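PDB 6M6T: 4-alpha-glucanotransferase from Streptococcus agalactiae, which belongs to the TIM-barrel glucanotransferases known as amylomaltases or disproportionating enzymes and holds glycan in its binding pockets. Local coordinates for residues D40-Q45 with G210-G215; Q198-K203 with G286-D291. All blocks are in the same frame, centred on the assembly; numbering follows the deposited sequence.

Contact 1. Residues D40-Q45 with G210-G215; sequences DQKFWQ and GIQIIG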
# COMPACT_ATOMS: atom_id res chain seq x y z
N ASP A 40 -11.55 18.95 -8.99
CA ASP A 40 -11.11 19.76 -7.86
C ASP A 40 -10.82 18.90 -6.63
O ASP A 40 -11.08 19.30 -5.49
CB ASP A 40 -12.12 20.86 -7.57
CG ASP A 40 -12.65 21.50 -8.84
OD1 ASP A 40 -11.87 22.21 -9.54
OD2 ASP A 40 -13.83 21.24 -9.19
N GLN A 41 -10.23 17.73 -6.87
CA GLN A 41 -9.76 16.87 -5.80
C GLN A 41 -8.46 17.41 -5.22
O GLN A 41 -7.77 18.24 -5.82
CB GLN A 41 -9.55 15.45 -6.30
CG GLN A 41 -10.81 14.77 -6.78
CD GLN A 41 -11.94 14.83 -5.78
OE1 GLN A 41 -12.01 14.04 -4.83
NE2 GLN A 41 -12.86 15.76 -6.00
N LYS A 42 -8.15 16.96 -4.02
CA LYS A 42 -6.89 17.31 -3.38
C LYS A 42 -5.94 16.13 -3.31
O LYS A 42 -4.73 16.31 -3.50
CB LYS A 42 -7.14 17.85 -1.96
CG LYS A 42 -5.88 18.23 -1.21
CD LYS A 42 -5.63 19.71 -1.22
CE LYS A 42 -4.47 20.07 -0.31
NZ LYS A 42 -4.71 19.48 1.03
N PHE A 43 -6.46 14.92 -3.09
CA PHE A 43 -5.61 13.79 -2.74
C PHE A 43 -5.83 12.62 -3.68
O PHE A 43 -6.95 12.35 -4.13
CB PHE A 43 -5.86 13.33 -1.28
CG PHE A 43 -5.51 14.37 -0.26
CD1 PHE A 43 -4.21 14.85 -0.16
CD2 PHE A 43 -6.48 14.89 0.57
CE1 PHE A 43 -3.89 15.83 0.77
CE2 PHE A 43 -6.16 15.88 1.50
CZ PHE A 43 -4.87 16.35 1.59
N TRP A 44 -4.72 11.92 -3.97
CA TRP A 44 -4.70 10.59 -4.57
C TRP A 44 -4.10 9.67 -3.51
O TRP A 44 -2.92 9.82 -3.16
CB TRP A 44 -3.86 10.56 -5.86
CG TRP A 44 -3.93 9.27 -6.62
CD1 TRP A 44 -4.60 8.15 -6.26
CD2 TRP A 44 -3.33 8.98 -7.91
NE1 TRP A 44 -4.45 7.17 -7.22
CE2 TRP A 44 -3.69 7.66 -8.24
CE3 TRP A 44 -2.55 9.71 -8.81
CZ2 TRP A 44 -3.28 7.05 -9.42
CZ3 TRP A 44 -2.13 9.09 -9.97
CH2 TRP A 44 -2.50 7.78 -10.26
N GLN A 45 -4.90 8.75 -2.97
CA GLN A 45 -4.38 7.72 -2.08
C GLN A 45 -4.10 6.46 -2.90
O GLN A 45 -4.99 5.94 -3.58
CB GLN A 45 -5.33 7.40 -0.94
CG GLN A 45 -4.72 6.47 0.13
CD GLN A 45 -5.47 6.50 1.46
OE1 GLN A 45 -6.44 7.25 1.64
NE2 GLN A 45 -5.01 5.69 2.40
N GLY A 210 -1.24 20.79 -8.00
CA GLY A 210 -1.99 20.84 -6.76
C GLY A 210 -2.50 19.52 -6.22
O GLY A 210 -3.22 19.52 -5.21
N ILE A 211 -2.14 18.39 -6.84
CA ILE A 211 -2.56 17.06 -6.40
C ILE A 211 -1.50 16.47 -5.47
O ILE A 211 -0.33 16.38 -5.84
CB ILE A 211 -2.81 16.13 -7.60
CG1 ILE A 211 -4.09 16.56 -8.31
CG2 ILE A 211 -2.91 14.67 -7.15
CD1 ILE A 211 -5.22 16.85 -7.32
N GLN A 212 -1.93 16.03 -4.28
CA GLN A 212 -1.04 15.46 -3.27
C GLN A 212 -1.29 13.97 -3.10
O GLN A 212 -2.44 13.51 -3.15
CB GLN A 212 -1.24 16.17 -1.94
CG GLN A 212 -1.07 17.68 -2.00
CD GLN A 212 -0.05 18.18 -1.00
OE1 GLN A 212 -0.27 18.12 0.21
NE2 GLN A 212 1.09 18.64 -1.51
N ILE A 213 -0.20 13.21 -2.87
CA ILE A 213 -0.22 11.74 -2.80
C ILE A 213 -0.20 11.27 -1.35
O ILE A 213 0.71 11.62 -0.59
CB ILE A 213 0.96 11.13 -3.57
CG1 ILE A 213 0.92 11.55 -5.04
CG2 ILE A 213 0.97 9.60 -3.43
CD1 ILE A 213 -0.32 11.06 -5.75
N ILE A 214 -1.18 10.45 -0.98
CA ILE A 214 -1.15 9.73 0.29
C ILE A 214 -0.58 8.34 0.03
O ILE A 214 -1.26 7.47 -0.53
CB ILE A 214 -2.54 9.64 0.93
CG1 ILE A 214 -3.28 10.96 0.86
CG2 ILE A 214 -2.42 9.19 2.35
CD1 ILE A 214 -4.79 10.76 0.97
N GLY A 215 0.66 8.13 0.45
CA GLY A 215 1.24 6.80 0.43
C GLY A 215 0.90 5.96 1.67
O GLY A 215 0.53 6.46 2.73

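Contact 2. Residues Q198-K203 with G286-D291; sequences QWFELK and GVKMYD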
# COMPACT_ATOMS: atom_id res chain seq x y z
N GLN A 198 10.74 7.19 -12.86
CA GLN A 198 9.36 7.32 -13.33
C GLN A 198 8.42 7.78 -12.22
O GLN A 198 7.60 8.69 -12.43
CB GLN A 198 8.89 5.98 -13.93
CG GLN A 198 9.87 5.49 -14.98
CD GLN A 198 9.26 4.65 -16.07
OE1 GLN A 198 8.23 4.00 -15.89
NE2 GLN A 198 9.91 4.64 -17.24
N TRP A 199 8.55 7.18 -11.03
CA TRP A 199 7.66 7.53 -9.94
C TRP A 199 7.81 8.99 -9.54
O TRP A 199 6.81 9.67 -9.28
CB TRP A 199 7.90 6.65 -8.71
CG TRP A 199 7.33 7.35 -7.53
CD1 TRP A 199 8.00 8.12 -6.62
CD2 TRP A 199 5.95 7.44 -7.20
NE1 TRP A 199 7.11 8.66 -5.72
CE2 TRP A 199 5.85 8.25 -6.06
CE3 TRP A 199 4.79 6.89 -7.75
CZ2 TRP A 199 4.63 8.54 -5.47
CZ3 TRP A 199 3.59 7.16 -7.15
CH2 TRP A 199 3.51 7.98 -6.02
N PHE A 200 9.03 9.49 -9.45
CA PHE A 200 9.18 10.87 -9.03
C PHE A 200 8.77 11.83 -10.14
O PHE A 200 8.28 12.92 -9.85
CB PHE A 200 10.60 11.12 -8.53
CG PHE A 200 10.78 10.74 -7.06
CD1 PHE A 200 9.96 11.32 -6.08
CD2 PHE A 200 11.72 9.79 -6.66
CE1 PHE A 200 10.08 10.98 -4.75
CE2 PHE A 200 11.86 9.45 -5.34
CZ PHE A 200 11.04 10.05 -4.37
N GLU A 201 8.90 11.41 -11.41
CA GLU A 201 8.26 12.18 -12.48
C GLU A 201 6.76 12.32 -12.24
O GLU A 201 6.19 13.42 -12.34
CB GLU A 201 8.53 11.53 -13.83
CG GLU A 201 9.76 12.05 -14.54
CD GLU A 201 10.20 11.13 -15.66
OE1 GLU A 201 11.40 11.18 -16.05
OE2 GLU A 201 9.35 10.33 -16.13
N LEU A 202 6.09 11.20 -11.94
CA LEU A 202 4.65 11.25 -11.70
C LEU A 202 4.31 12.10 -10.47
O LEU A 202 3.38 12.92 -10.50
CB LEU A 202 4.10 9.84 -11.53
CG LEU A 202 2.58 9.89 -11.32
CD1 LEU A 202 1.92 10.45 -12.55
CD2 LEU A 202 1.99 8.54 -10.96
N LYS A 203 5.05 11.92 -9.38
CA LYS A 203 4.79 12.72 -8.19
C LYS A 203 5.02 14.21 -8.46
O LYS A 203 4.32 15.05 -7.90
CB LYS A 203 5.65 12.23 -7.01
CG LYS A 203 5.72 13.18 -5.82
CD LYS A 203 5.74 12.45 -4.49
CE LYS A 203 5.78 13.43 -3.33
NZ LYS A 203 7.16 13.94 -3.08
N GLY A 286 9.57 7.75 3.75
CA GLY A 286 8.15 7.77 3.44
C GLY A 286 7.67 9.18 3.13
O GLY A 286 6.96 9.42 2.14
N VAL A 287 8.07 10.12 3.98
CA VAL A 287 7.75 11.53 3.74
C VAL A 287 8.51 12.10 2.55
O VAL A 287 8.16 13.17 2.05
CB VAL A 287 8.00 12.35 5.01
CG1 VAL A 287 7.37 11.67 6.22
CG2 VAL A 287 9.50 12.55 5.21
N LYS A 288 9.57 11.45 2.07
CA LYS A 288 10.07 11.86 0.76
C LYS A 288 9.35 11.14 -0.38
O LYS A 288 9.15 11.73 -1.45
CB LYS A 288 11.59 11.66 0.63
CG LYS A 288 12.14 12.33 -0.64
CD LYS A 288 13.59 11.97 -1.00
CE LYS A 288 13.93 12.35 -2.46
NZ LYS A 288 15.09 13.28 -2.60
N MET A 289 8.95 9.89 -0.18
CA MET A 289 8.26 9.17 -1.24
C MET A 289 6.89 9.77 -1.52
O MET A 289 6.37 9.64 -2.63
CB MET A 289 8.12 7.69 -0.88
CG MET A 289 9.26 6.80 -1.41
SD MET A 289 9.35 6.61 -3.22
CE MET A 289 7.69 6.05 -3.64
N TYR A 290 6.30 10.44 -0.54
CA TYR A 290 4.91 10.85 -0.63
C TYR A 290 4.77 12.29 -0.16
O TYR A 290 5.75 12.97 0.17
CB TYR A 290 4.03 9.90 0.18
CG TYR A 290 4.31 8.45 -0.17
CD1 TYR A 290 4.12 7.98 -1.47
CD2 TYR A 290 4.78 7.57 0.78
CE1 TYR A 290 4.37 6.66 -1.80
CE2 TYR A 290 5.03 6.24 0.45
CZ TYR A 290 4.83 5.79 -0.84
OH TYR A 290 5.08 4.48 -1.14
N ASP A 291 3.52 12.75 -0.18
CA ASP A 291 3.15 14.03 0.42
C ASP A 291 2.46 13.83 1.77
O ASP A 291 2.59 14.68 2.67
CB ASP A 291 2.24 14.82 -0.52
CG ASP A 291 2.79 14.94 -1.96
OD1 ASP A 291 3.83 15.61 -2.16
OD2 ASP A 291 2.18 14.37 -2.89

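Contact 1. Residues D40-Q45 with G210-G215
One face of the F43 ring carries K42 CG, 3.4 Å above the plane and over its centre, while the F43 and Q212 side chains run side by side, pointing the same way, with ring and amide planes 41° apart. Q212 CB meets the ring at F43 CD1 (3.7 Å), and I214 CD1 comes in obliquely against F43 CB and CG. Y292, on strand 292-295 beyond 212-217, meets F43 edge-to-face. On the other face of the sheet, I213 CD1 packs 3.6 Å from W44 CB; CG of W44, anti to its backbone N (chi1 -173°), takes the indole away toward F32 and M11 O, which accepts the hydrogen bond from NE1. I211 CD1 reaches the backbone, 3.3 Å from Q41 O.

Three hydrogen bonds join the backbones: Q212 N to K42 O, W44 N to Q212 O and I214 N to W44 O, each 2.9 Å. The first is almost straight (175° at hydrogen); in the last the donor stands above the carbonyl plane. Bonds that alternate in this way, with F43, W44 and Q45 paired to Q212, I213 and I214, define parallel neighbours: strands 43-45 and 212-217, the second and third of the eight-stranded TIM barrel.

Contact 2. Residues Q198-K203 with G286-D291
M289 lies at the apolar centre, where helix 277-289 of the TIM barrel ends against helix 182-208. Its chain, bent at chi2 and chi3, turns the methyl back over the W199 indole: CE lies 3.6 Å from the centroid of the five-membered ring and 22° off its normal, a CH-pi contact. K203 CB takes the opposite face, offset toward the rim, so the indole is held between a methionine methyl and a lysine methylene. M289 SD makes oblique Met-aromatic contacts with both W199 and F200. The two aromatic side chains also meet each other, W199 CD1 standing over the centre of the F200 ring. Beyond them Y290 crosses W199 at about a right angle, Y290 CD1 lying 4.1 Å from W199 CZ2, while L49 packs against W199, M289 and Y290.

Further out, the partners are the last carbonyls of helix 277-289. W199 NE1 gives M289 O a weak hydrogen bond, 3.3 Å long and bent to 135° at the hydrogen. K288 O lies in the plane of the F200 ring at its edge, 3.5 Å from F200 CE1. With CG anti to its backbone N (chi1 166°), K203 runs across this helix end, and its positive charge would probably be stabilised by the carbonyls there. K203 NZ makes a weak hydrogen bond to K288 O. D291, whose OD2 accepts from I213 N, meets K203 tip to tip: the salt bridge from K203 NZ to D291 OD1 is long, 3.8 Å, and K203 CE is nearer that oxygen, at 3.2 Å.

How the contacts relate
Contact 1 belongs to the buried barrel wall, whereas contact 2 is partly buried in the helical layer outside it. They share a chain path: helix 182-208, which supplies 198-203, leads into strand 212-217, and Y290 and D291 lead from helix 277-289 into strand 292-295, the neighbour of strand 212-217. The chemistry follows position. Contact 1 rests on regular backbone hydrogen bonds in parallel register with apolar side chains packed on both faces, contact 2 on methionine-aromatic packing, with weak or long polar links at a helix end along its edge. The contacts touch directly: D291 bridges them, and Y290 CG packs 3.5 Å from G215 CA.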